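Local coordinates for pullulanase (Bacillus acidopullulyticus, PDB 2WAN), which hydrolyses the alpha-1,6-glucosidic linkages of pullulan and probably of branched starch polysaccharides, at residues T165-G170 with H188-K193; Q200-L205 with G237-F242; N372-Y377 with I408-A413; E533-I538 with V611-V616. All coordinates share one frame; numbering follows the deposited sequence.

The four contacts follow one another along the chain, each closing before the next opens. Contacts 1 and 2 lie in the X25 domain, their centres 12 Å apart, and touch: Leu-168 packs on Phe-242, and strands 192-195 and 198-205 are neighbours in one four-stranded sheet. Contact 3 is more than 60 Å from both, centre to centre, where a turn of the CBM48 region meets the chain following strand 406-407 of the same sheet. Contact 4, 18 Å from contact 3 between centres, joins two helices around the catalytic barrel, and Leu-411 of contact 3 packs against Glu-613. One pair thus builds an accessory domain remote from the barrel, while the other links CBM48 to it.

Contact 1 of 4, residues T165-G170 with H188-K193; sequences TAVLVG and HTLLKK
Val-167 and Leu-190 form a single beta bridge in the X25 domain, where the edge strand 166-170 of one sheet meets the chain entering the edge strand 192-195 of another, consistent with an immunoglobulin-like beta sandwich. Two backbone bonds flank the bridge: Leu-191 N to Ala-166 O (2.8 Å, 170° at the hydrogen) and Leu-168 N to Thr-189 O (3.0 Å). The tight part faces the interior. Leu-191 CD1 lies against Leu-168 CB at 4.0 Å, and both side chains pack on Leu-201 of strand 198-205. Thr-189, its OG1 set between the backbone N and the carbonyl carbon (chi1 55°), donates from OG1 to an in-plane lone pair of Leu-168 O at 2.7 Å, so a buried hydroxyl is gripped by the strand it covers.

On the more solvent-exposed side, Leu-190 CD1 touches Thr-165 CG2 at 3.7 Å and Val-167 CG2 at 3.9 Å, the Leu-190 and Val-167 side chains crossing at about a right angle. Beyond the bridge a water takes the N-H of Ala-166 (N to water O, 2.8 Å) and can donate to Leu-191 O. The exposed Lys-192 curls back, its NZ reaching Leu-190 O at 3.0 Å.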
# COMPACT_ATOMS: atom_id res chain seq x y z
N THR A 165 8.40 -20.11 21.37
CA THR A 165 7.03 -19.88 21.78
C THR A 165 6.68 -21.02 22.74
O THR A 165 6.42 -22.13 22.29
CB THR A 165 6.07 -19.86 20.57
OG1 THR A 165 6.53 -18.89 19.62
CG2 THR A 165 4.65 -19.51 20.98
N ALA A 166 6.71 -20.71 24.03
CA ALA A 166 6.47 -21.69 25.09
C ALA A 166 5.32 -21.21 25.97
O ALA A 166 5.43 -20.19 26.65
CB ALA A 166 7.72 -21.89 25.92
N VAL A 167 4.22 -21.96 25.93
CA VAL A 167 3.01 -21.58 26.64
C VAL A 167 2.73 -22.57 27.76
O VAL A 167 2.73 -23.79 27.53
CB VAL A 167 1.79 -21.55 25.67
CG1 VAL A 167 0.49 -21.35 26.45
CG2 VAL A 167 1.98 -20.49 24.57
N LEU A 168 2.49 -22.04 28.96
CA LEU A 168 2.09 -22.85 30.10
C LEU A 168 0.65 -23.33 29.89
O LEU A 168 -0.29 -22.52 29.77
CB LEU A 168 2.20 -22.05 31.40
CG LEU A 168 1.76 -22.70 32.71
CD1 LEU A 168 2.71 -23.81 33.10
CD2 LEU A 168 1.70 -21.67 33.81
N VAL A 169 0.49 -24.65 29.84
CA VAL A 169 -0.82 -25.24 29.60
C VAL A 169 -1.23 -26.16 30.74
O VAL A 169 -0.38 -26.80 31.36
CB VAL A 169 -0.86 -26.03 28.27
CG1 VAL A 169 -0.70 -25.09 27.11
CG2 VAL A 169 0.22 -27.09 28.22
N GLY A 170 -2.53 -26.23 31.00
CA GLY A 170 -3.06 -27.12 32.03
C GLY A 170 -4.39 -26.62 32.56
O GLY A 170 -5.04 -25.79 31.93
N HIS A 188 -1.92 -15.75 26.67
CA HIS A 188 -2.11 -15.21 28.00
C HIS A 188 -1.08 -15.78 28.97
O HIS A 188 -0.61 -15.08 29.86
CB HIS A 188 -3.51 -15.52 28.51
CG HIS A 188 -4.20 -14.35 29.14
ND1 HIS A 188 -3.92 -13.92 30.42
CD2 HIS A 188 -5.15 -13.51 28.66
CE1 HIS A 188 -4.67 -12.87 30.70
NE2 HIS A 188 -5.43 -12.60 29.65
N THR A 189 -0.75 -17.07 28.79
CA THR A 189 0.27 -17.74 29.61
C THR A 189 1.53 -18.07 28.80
O THR A 189 2.20 -19.08 29.04
CB THR A 189 -0.28 -19.04 30.27
OG1 THR A 189 -0.81 -19.90 29.25
CG2 THR A 189 -1.37 -18.73 31.29
N LEU A 190 1.84 -17.21 27.83
CA LEU A 190 3.10 -17.31 27.08
C LEU A 190 4.25 -16.92 27.99
O LEU A 190 4.19 -15.90 28.68
CB LEU A 190 3.07 -16.41 25.84
CG LEU A 190 4.31 -16.30 24.94
CD1 LEU A 190 4.57 -17.59 24.19
CD2 LEU A 190 4.12 -15.15 23.96
N LEU A 191 5.28 -17.77 28.02
CA LEU A 191 6.46 -17.50 28.85
C LEU A 191 7.33 -16.39 28.25
O LEU A 191 7.48 -16.29 27.03
CB LEU A 191 7.28 -18.78 29.08
CG LEU A 191 6.85 -19.73 30.22
CD1 LEU A 191 5.47 -20.34 29.97
CD2 LEU A 191 7.85 -20.85 30.39
N LYS A 192 7.90 -15.58 29.13
CA LYS A 192 8.70 -14.43 28.72
C LYS A 192 10.19 -14.75 28.76
O LYS A 192 10.66 -15.48 29.63
CB LYS A 192 8.30 -13.30 29.59
CG LYS A 192 7.08 -12.60 29.08
CD LYS A 192 6.07 -12.24 30.13
CE LYS A 192 4.70 -11.82 29.47
NZ LYS A 192 3.88 -12.94 28.81
N LYS A 193 10.92 -14.19 27.80
CA LYS A 193 12.37 -14.36 27.70
C LYS A 193 13.08 -13.63 28.85
O LYS A 193 12.98 -12.41 28.96
CB LYS A 193 12.85 -13.83 26.34
CG LYS A 193 14.35 -13.91 26.09
CD LYS A 193 14.67 -13.41 24.68
CE LYS A 193 16.14 -13.03 24.55
NZ LYS A 193 16.50 -12.69 23.14
O HOH W 1 7.94 -18.36 25.05

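Contact 2 of 4, residues Q200-L205 with G237-F242; sequences QLSGTL and GEKVTF
Phe-242 and Leu-201 exchange backbone bonds as a hydrogen-bonded antiparallel pair, with Phe-242 N to Leu-201 O the shorter at 2.7 Å. The ladder continues through the hydrogen-bonded pairs Gly-203 with Val-240 and Leu-205 with Glu-238. On the face of Phe-242 and Leu-205, the tip of the ring is met at its edge and in its plane by Leu-205 CD2, 4.0 Å from CZ. Val-240 CG1 sits 3.7 Å above one face of the same ring, offset toward the rim. On the face of Ser-202 and Thr-241, the two hydroxyls share a hydrogen bond, OG to OG1 2.8 Å. The extended Lys-239 chain brings CE to 3.7 Å from Ser-202 CB, and a water joins Lys-239 NZ (2.8 Å) to Ser-202 OG (3.0 Å).

In the next shell, Tyr-212 meets Phe-242 edge-to-face, while Leu-231 touches both that ring and Leu-205. Gln-200 crosses Thr-241 obliquely, its OE1 near Thr-241 CG2 and hydrogen-bonded to Thr-243 OG1. Gly-237 CA lies 3.3 Å from Leu-205 O, where a CB would clash. Strands 198-205 and 238-245 are the two inner strands of a four-stranded antiparallel sheet, one layer of the probable immunoglobulin-like sandwich of the X25 domain.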
# COMPACT_ATOMS: atom_id res chain seq x y z
N GLN A 200 10.39 -17.72 31.49
CA GLN A 200 9.62 -17.82 32.72
C GLN A 200 8.29 -17.09 32.65
O GLN A 200 8.10 -16.17 31.85
CB GLN A 200 10.44 -17.29 33.90
CG GLN A 200 11.72 -18.06 34.16
CD GLN A 200 12.40 -17.69 35.46
OE1 GLN A 200 12.74 -18.56 36.26
NE2 GLN A 200 12.60 -16.40 35.68
N LEU A 201 7.36 -17.55 33.48
CA LEU A 201 6.10 -16.87 33.74
C LEU A 201 5.79 -16.99 35.22
O LEU A 201 5.91 -18.07 35.81
CB LEU A 201 4.96 -17.48 32.91
CG LEU A 201 3.57 -16.84 33.01
CD1 LEU A 201 3.45 -15.63 32.08
CD2 LEU A 201 2.49 -17.86 32.70
N SER A 202 5.43 -15.86 35.82
CA SER A 202 4.95 -15.84 37.19
C SER A 202 3.47 -15.46 37.20
O SER A 202 3.00 -14.74 36.31
CB SER A 202 5.74 -14.84 38.04
OG SER A 202 7.11 -15.17 38.05
N GLY A 203 2.75 -15.95 38.20
CA GLY A 203 1.35 -15.63 38.38
C GLY A 203 0.90 -16.11 39.73
O GLY A 203 1.53 -16.99 40.32
N THR A 204 -0.19 -15.54 40.24
CA THR A 204 -0.74 -15.95 41.53
C THR A 204 -1.87 -16.95 41.34
O THR A 204 -2.80 -16.71 40.58
CB THR A 204 -1.22 -14.73 42.36
OG1 THR A 204 -0.21 -13.71 42.34
CG2 THR A 204 -1.48 -15.14 43.81
N LEU A 205 -1.75 -18.07 42.05
CA LEU A 205 -2.71 -19.16 41.98
C LEU A 205 -3.44 -19.33 43.31
O LEU A 205 -2.80 -19.31 44.36
CB LEU A 205 -1.99 -20.46 41.61
CG LEU A 205 -2.14 -21.14 40.23
CD1 LEU A 205 -2.73 -20.24 39.15
CD2 LEU A 205 -0.81 -21.75 39.79
N GLY A 237 -3.05 -19.50 48.98
CA GLY A 237 -2.55 -19.22 47.64
C GLY A 237 -1.07 -18.89 47.64
O GLY A 237 -0.46 -18.71 48.69
N GLU A 238 -0.49 -18.82 46.44
CA GLU A 238 0.95 -18.57 46.27
C GLU A 238 1.25 -18.04 44.87
O GLU A 238 0.65 -18.47 43.89
CB GLU A 238 1.74 -19.85 46.53
CG GLU A 238 3.24 -19.66 46.68
CD GLU A 238 3.99 -20.96 46.92
OE1 GLU A 238 5.20 -21.01 46.64
OE2 GLU A 238 3.37 -21.94 47.40
N LYS A 239 2.18 -17.10 44.79
CA LYS A 239 2.74 -16.67 43.52
C LYS A 239 3.74 -17.74 43.08
O LYS A 239 4.64 -18.11 43.84
CB LYS A 239 3.43 -15.31 43.66
CG LYS A 239 3.82 -14.66 42.33
CD LYS A 239 4.74 -13.47 42.54
CE LYS A 239 5.30 -12.96 41.23
NZ LYS A 239 6.29 -11.87 41.45
N VAL A 240 3.55 -18.25 41.87
CA VAL A 240 4.39 -19.34 41.37
C VAL A 240 5.12 -18.90 40.10
O VAL A 240 4.56 -18.24 39.23
CB VAL A 240 3.56 -20.62 41.08
CG1 VAL A 240 4.47 -21.79 40.71
CG2 VAL A 240 2.69 -20.98 42.28
N THR A 241 6.40 -19.26 40.02
CA THR A 241 7.16 -19.07 38.79
C THR A 241 7.31 -20.40 38.07
O THR A 241 7.68 -21.41 38.68
CB THR A 241 8.53 -18.42 39.07
OG1 THR A 241 8.32 -17.13 39.66
CG2 THR A 241 9.33 -18.24 37.79
N PHE A 242 6.99 -20.39 36.78
CA PHE A 242 7.12 -21.53 35.88
C PHE A 242 8.27 -21.27 34.93
O PHE A 242 8.41 -20.16 34.40
CB PHE A 242 5.82 -21.76 35.10
CG PHE A 242 4.64 -22.04 35.99
CD1 PHE A 242 4.31 -23.35 36.32
CD2 PHE A 242 3.87 -20.99 36.50
CE1 PHE A 242 3.22 -23.62 37.15
CE2 PHE A 242 2.78 -21.25 37.32
CZ PHE A 242 2.45 -22.57 37.65
O HOH W 2 8.20 -12.81 39.61

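Contact 3 of 4, residues N372-Y377 with I408-A413; sequences NLENWY and IVDLKA. With SO4 (sulfate ion), chain K.
A type II beta turn from Leu-373 to Trp-376, in the CBM48 region, is clasped by Ile-408 of the chain that leads on toward the catalytic barrel. Asn-375 N donates to Ile-408 O at 2.8 Å, and Ile-408 N returns a bond to Trp-376 O, also 2.8 Å. The side chain of Ile-408 presses into the turn between these bonds: CG2, anti to its backbone N, lies 3.6 Å from Leu-373 O, and CD1 reaches Trp-376 CB at 4.0 Å. An Asx turn precedes it, Asn-372 OD1 accepting the N-H of Glu-374 and also bonding to Tyr-322 OH.

Two acidic side chains come near each other on the outer side, Glu-374 OE2 and Asp-410 OD2 at 4.4 Å, with their carboxylate planes 63° apart. A water donating to both, at 2.6 Å from Asp-410 OD2, is likely to ease the repulsion. The indole of Trp-376 turns away from Ile-408, and its NE1 gives a hydrogen bond of 2.7 Å to O4 of a sulfate ion, probably from the crystallisation liquor, lying at the ring edge. An alanine here would probably leave the sulfate oxygen without its N-H donor and open a gap beside Leu-343 and Asn-345. Leu-373 and Ile-408 both pack on Thr-327 and Phe-329 of strand 326-332, while Ile-408 also touches strand 319-322 and follows strand 406-407, which pairs with 377-383.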
# COMPACT_ATOMS: atom_id res chain seq x y z
N ASN A 372 27.45 26.68 -13.75
CA ASN A 372 26.06 26.48 -14.12
C ASN A 372 25.94 25.11 -14.76
O ASN A 372 26.36 24.90 -15.90
CB ASN A 372 25.60 27.57 -15.10
CG ASN A 372 24.10 27.55 -15.37
OD1 ASN A 372 23.42 26.54 -15.15
ND2 ASN A 372 23.56 28.67 -15.84
N LEU A 373 25.35 24.16 -14.02
CA LEU A 373 25.25 22.78 -14.48
C LEU A 373 23.88 22.47 -15.10
O LEU A 373 23.50 21.31 -15.25
CB LEU A 373 25.56 21.79 -13.33
CG LEU A 373 27.03 21.54 -12.97
CD1 LEU A 373 27.66 22.77 -12.33
CD2 LEU A 373 27.16 20.35 -12.03
N GLU A 374 23.13 23.50 -15.48
CA GLU A 374 21.83 23.25 -16.12
C GLU A 374 21.98 22.36 -17.37
O GLU A 374 22.81 22.62 -18.24
CB GLU A 374 21.08 24.55 -16.47
CG GLU A 374 19.68 24.32 -17.06
CD GLU A 374 18.89 25.59 -17.27
OE1 GLU A 374 19.47 26.68 -17.22
OE2 GLU A 374 17.67 25.48 -17.50
N ASN A 375 21.15 21.32 -17.43
CA ASN A 375 21.10 20.37 -18.54
C ASN A 375 22.29 19.43 -18.63
O ASN A 375 22.43 18.71 -19.62
CB ASN A 375 20.88 21.07 -19.89
CG ASN A 375 19.60 21.88 -19.91
OD1 ASN A 375 18.62 21.54 -19.24
ND2 ASN A 375 19.61 22.99 -20.64
N TRP A 376 23.11 19.40 -17.57
CA TRP A 376 24.20 18.43 -17.46
C TRP A 376 23.65 17.09 -16.94
O TRP A 376 22.57 17.05 -16.33
CB TRP A 376 25.28 18.94 -16.49
CG TRP A 376 26.22 19.91 -17.12
CD1 TRP A 376 25.92 21.14 -17.63
CD2 TRP A 376 27.63 19.73 -17.31
NE1 TRP A 376 27.05 21.75 -18.13
CE2 TRP A 376 28.12 20.90 -17.95
CE3 TRP A 376 28.53 18.69 -17.00
CZ2 TRP A 376 29.47 21.07 -18.28
CZ3 TRP A 376 29.88 18.86 -17.34
CH2 TRP A 376 30.33 20.04 -17.97
N TYR A 377 24.39 16.01 -17.18
CA TYR A 377 23.99 14.68 -16.72
C TYR A 377 24.98 14.17 -15.68
O TYR A 377 26.15 14.60 -15.65
CB TYR A 377 23.88 13.70 -17.89
CG TYR A 377 22.80 14.09 -18.88
CD1 TYR A 377 23.06 15.00 -19.93
CD2 TYR A 377 21.50 13.59 -18.75
CE1 TYR A 377 22.07 15.38 -20.83
CE2 TYR A 377 20.49 13.97 -19.66
CZ TYR A 377 20.78 14.85 -20.69
OH TYR A 377 19.77 15.21 -21.58
N ILE A 408 20.52 17.23 -14.36
CA ILE A 408 20.38 18.40 -13.49
C ILE A 408 19.57 19.45 -14.25
O ILE A 408 19.93 19.83 -15.39
CB ILE A 408 21.76 18.98 -13.15
CG1 ILE A 408 22.60 17.96 -12.36
CG2 ILE A 408 21.62 20.30 -12.36
CD1 ILE A 408 24.03 17.89 -12.79
N VAL A 409 18.49 19.94 -13.64
CA VAL A 409 17.59 20.87 -14.33
C VAL A 409 17.14 22.01 -13.42
O VAL A 409 17.14 21.87 -12.18
CB VAL A 409 16.31 20.15 -14.91
CG1 VAL A 409 16.71 19.08 -15.94
CG2 VAL A 409 15.45 19.52 -13.78
N ASP A 410 16.78 23.13 -14.06
CA ASP A 410 16.13 24.26 -13.41
C ASP A 410 14.62 24.00 -13.39
O ASP A 410 13.95 24.20 -14.41
CB ASP A 410 16.43 25.52 -14.22
CG ASP A 410 15.83 26.78 -13.61
OD1 ASP A 410 15.07 26.70 -12.61
OD2 ASP A 410 16.13 27.87 -14.15
N LEU A 411 14.09 23.57 -12.24
CA LEU A 411 12.66 23.22 -12.14
C LEU A 411 11.75 24.40 -12.44
O LEU A 411 10.72 24.22 -13.05
CB LEU A 411 12.32 22.61 -10.78
CG LEU A 411 12.85 21.18 -10.61
CD1 LEU A 411 12.68 20.75 -9.17
CD2 LEU A 411 12.14 20.23 -11.57
N LYS A 412 12.14 25.61 -12.04
CA LYS A 412 11.35 26.82 -12.33
C LYS A 412 11.04 26.97 -13.82
O LYS A 412 9.90 27.25 -14.21
CB LYS A 412 12.07 28.08 -11.84
CG LYS A 412 12.15 28.22 -10.33
CD LYS A 412 10.84 27.88 -9.66
CE LYS A 412 10.86 26.45 -9.14
NZ LYS A 412 9.69 26.16 -8.29
N ALA A 413 12.06 26.76 -14.65
CA ALA A 413 11.95 26.90 -16.10
C ALA A 413 11.00 25.88 -16.70
O ALA A 413 10.52 26.07 -17.82
CB ALA A 413 13.32 26.81 -16.75
S SO4 K . 28.09 25.05 -20.07
O1 SO4 K . 27.66 26.18 -19.24
O2 SO4 K . 29.44 24.67 -19.65
O3 SO4 K . 28.08 25.43 -21.47
O4 SO4 K . 27.17 23.92 -19.80
O HOH W 3 16.60 22.99 -17.06
O HOH W 4 16.70 28.10 -16.70

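Contact 4 of 4, residues E533-I538 with V611-V616; sequences ELKQLI and VNEYHV
Lys-535 reaches from helix 529-543 across the ring of Tyr-614 to Glu-613, at the end of helix 597-614. Its CG is anti to the carbonyl carbon (chi1 -70°), and the chain is extended beyond it. Lys-535 CG thus lies 3.7 Å from Tyr-614 CD1, while Lys-535 CE stands 4.2 Å above the ring plane, offset toward the rim. Lys-535 NZ goes on to form a salt bridge with Glu-613 OE2 at 2.7 Å, on the anti lone pair of that oxygen. Glu-613 meets it with CG anti to its backbone N and a bend at chi2 (65°). NZ is further gripped by Asp-415 in a second salt bridge and by the hydroxyl of Thr-414; its attraction to the tyrosine ring is at most weak. An alanine in place of Lys-535 would probably leave Glu-613 and Asp-415 without their shared positive mate and uncover one face of the Tyr-614 ring.

Elsewhere round the tyrosine, Leu-534 CD2 approaches Tyr-614 CD1 at 4.1 Å, the two side chains crossing at about a right angle. Ile-538 CD1 lies near the ring plane at the edge, 3.9 Å from Tyr-614 CB and 3.4 Å from Tyr-614 O. Trp-610 stacks on the same ring. His-615, with positive phi (64°), takes the chain out of the helix; its ring stacks with Trp-419 and its ND1 bonds to Asp-422. The two helices precede the adjacent barrel strands 547-552 and 618-621, and their packing is that of neighbouring outer helices in the (beta/alpha)8 TIM barrel of the alpha-amylase family.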
# COMPACT_ATOMS: atom_id res chain seq x y z
N GLU A 533 4.83 18.78 -19.39
CA GLU A 533 3.59 18.21 -19.92
C GLU A 533 2.72 17.58 -18.86
O GLU A 533 1.51 17.71 -18.94
CB GLU A 533 3.86 17.25 -21.09
CG GLU A 533 4.40 18.05 -22.32
CD GLU A 533 4.98 17.18 -23.42
OE1 GLU A 533 4.79 15.95 -23.38
OE2 GLU A 533 5.65 17.73 -24.34
N LEU A 534 3.32 16.94 -17.86
CA LEU A 534 2.53 16.40 -16.76
C LEU A 534 1.96 17.53 -15.92
O LEU A 534 0.80 17.47 -15.50
CB LEU A 534 3.35 15.41 -15.92
CG LEU A 534 2.65 14.80 -14.68
CD1 LEU A 534 1.28 14.15 -15.00
CD2 LEU A 534 3.56 13.80 -13.96
N LYS A 535 2.75 18.58 -15.71
CA LYS A 535 2.20 19.76 -15.03
C LYS A 535 1.03 20.33 -15.81
O LYS A 535 0.05 20.77 -15.20
CB LYS A 535 3.28 20.84 -14.79
CG LYS A 535 4.32 20.46 -13.76
CD LYS A 535 5.42 21.54 -13.66
CE LYS A 535 6.39 21.15 -12.54
NZ LYS A 535 7.62 22.03 -12.55
N GLN A 536 1.11 20.34 -17.15
CA GLN A 536 0.01 20.86 -17.97
C GLN A 536 -1.24 20.00 -17.82
O GLN A 536 -2.34 20.53 -17.79
CB GLN A 536 0.42 20.99 -19.44
CG GLN A 536 1.43 22.12 -19.64
CD GLN A 536 1.97 22.18 -21.06
OE1 GLN A 536 2.76 21.34 -21.47
NE2 GLN A 536 1.55 23.19 -21.80
N LEU A 537 -1.06 18.68 -17.74
CA LEU A 537 -2.20 17.78 -17.46
C LEU A 537 -2.90 18.19 -16.14
O LEU A 537 -4.13 18.36 -16.09
CB LEU A 537 -1.75 16.32 -17.40
CG LEU A 537 -2.79 15.23 -17.03
CD1 LEU A 537 -2.31 13.86 -17.53
CD2 LEU A 537 -3.04 15.11 -15.52
N ILE A 538 -2.10 18.31 -15.09
CA ILE A 538 -2.61 18.66 -13.76
C ILE A 538 -3.26 20.05 -13.77
O ILE A 538 -4.36 20.23 -13.25
CB ILE A 538 -1.47 18.56 -12.72
CG1 ILE A 538 -1.02 17.10 -12.61
CG2 ILE A 538 -1.88 19.15 -11.33
CD1 ILE A 538 0.39 16.94 -12.00
N VAL A 611 3.70 16.42 -4.30
CA VAL A 611 2.71 17.44 -3.93
C VAL A 611 3.26 18.86 -4.15
O VAL A 611 2.59 19.71 -4.73
CB VAL A 611 2.26 17.27 -2.47
CG1 VAL A 611 1.45 18.50 -2.00
CG2 VAL A 611 1.42 15.96 -2.34
N ASN A 612 4.47 19.12 -3.68
CA ASN A 612 5.02 20.48 -3.76
C ASN A 612 5.33 20.92 -5.19
O ASN A 612 4.96 22.03 -5.59
CB ASN A 612 6.25 20.61 -2.87
CG ASN A 612 5.91 20.63 -1.37
OD1 ASN A 612 4.87 21.15 -0.93
ND2 ASN A 612 6.82 20.07 -0.57
N GLU A 613 5.97 20.05 -5.98
CA GLU A 613 6.40 20.44 -7.32
C GLU A 613 5.29 20.33 -8.38
O GLU A 613 5.19 21.19 -9.29
CB GLU A 613 7.62 19.60 -7.75
CG GLU A 613 8.24 19.96 -9.08
CD GLU A 613 8.87 21.37 -9.08
OE1 GLU A 613 9.32 21.83 -8.00
OE2 GLU A 613 8.91 21.99 -10.16
N TYR A 614 4.47 19.27 -8.27
CA TYR A 614 3.44 18.99 -9.28
C TYR A 614 2.01 19.32 -8.86
O TYR A 614 1.13 19.27 -9.69
CB TYR A 614 3.53 17.54 -9.78
CG TYR A 614 4.79 17.21 -10.58
CD1 TYR A 614 4.79 17.21 -11.99
CD2 TYR A 614 5.99 16.91 -9.92
CE1 TYR A 614 5.96 16.92 -12.71
CE2 TYR A 614 7.16 16.61 -10.63
CZ TYR A 614 7.12 16.62 -12.02
OH TYR A 614 8.26 16.30 -12.72
N HIS A 615 1.79 19.68 -7.60
CA HIS A 615 0.46 20.13 -7.12
C HIS A 615 -0.56 18.98 -7.21
O HIS A 615 -1.74 19.19 -7.48
CB HIS A 615 -0.09 21.37 -7.85
CG HIS A 615 0.84 22.56 -7.85
ND1 HIS A 615 0.54 23.72 -8.53
CD2 HIS A 615 2.06 22.77 -7.29
CE1 HIS A 615 1.52 24.60 -8.38
NE2 HIS A 615 2.46 24.04 -7.63
N VAL A 616 -0.07 17.76 -6.99
CA VAL A 616 -1.00 16.63 -6.97
C VAL A 616 -1.79 16.64 -5.67
O VAL A 616 -1.36 17.20 -4.64
CB VAL A 616 -0.33 15.26 -7.27
CG1 VAL A 616 0.20 15.23 -8.73
CG2 VAL A 616 0.76 14.92 -6.24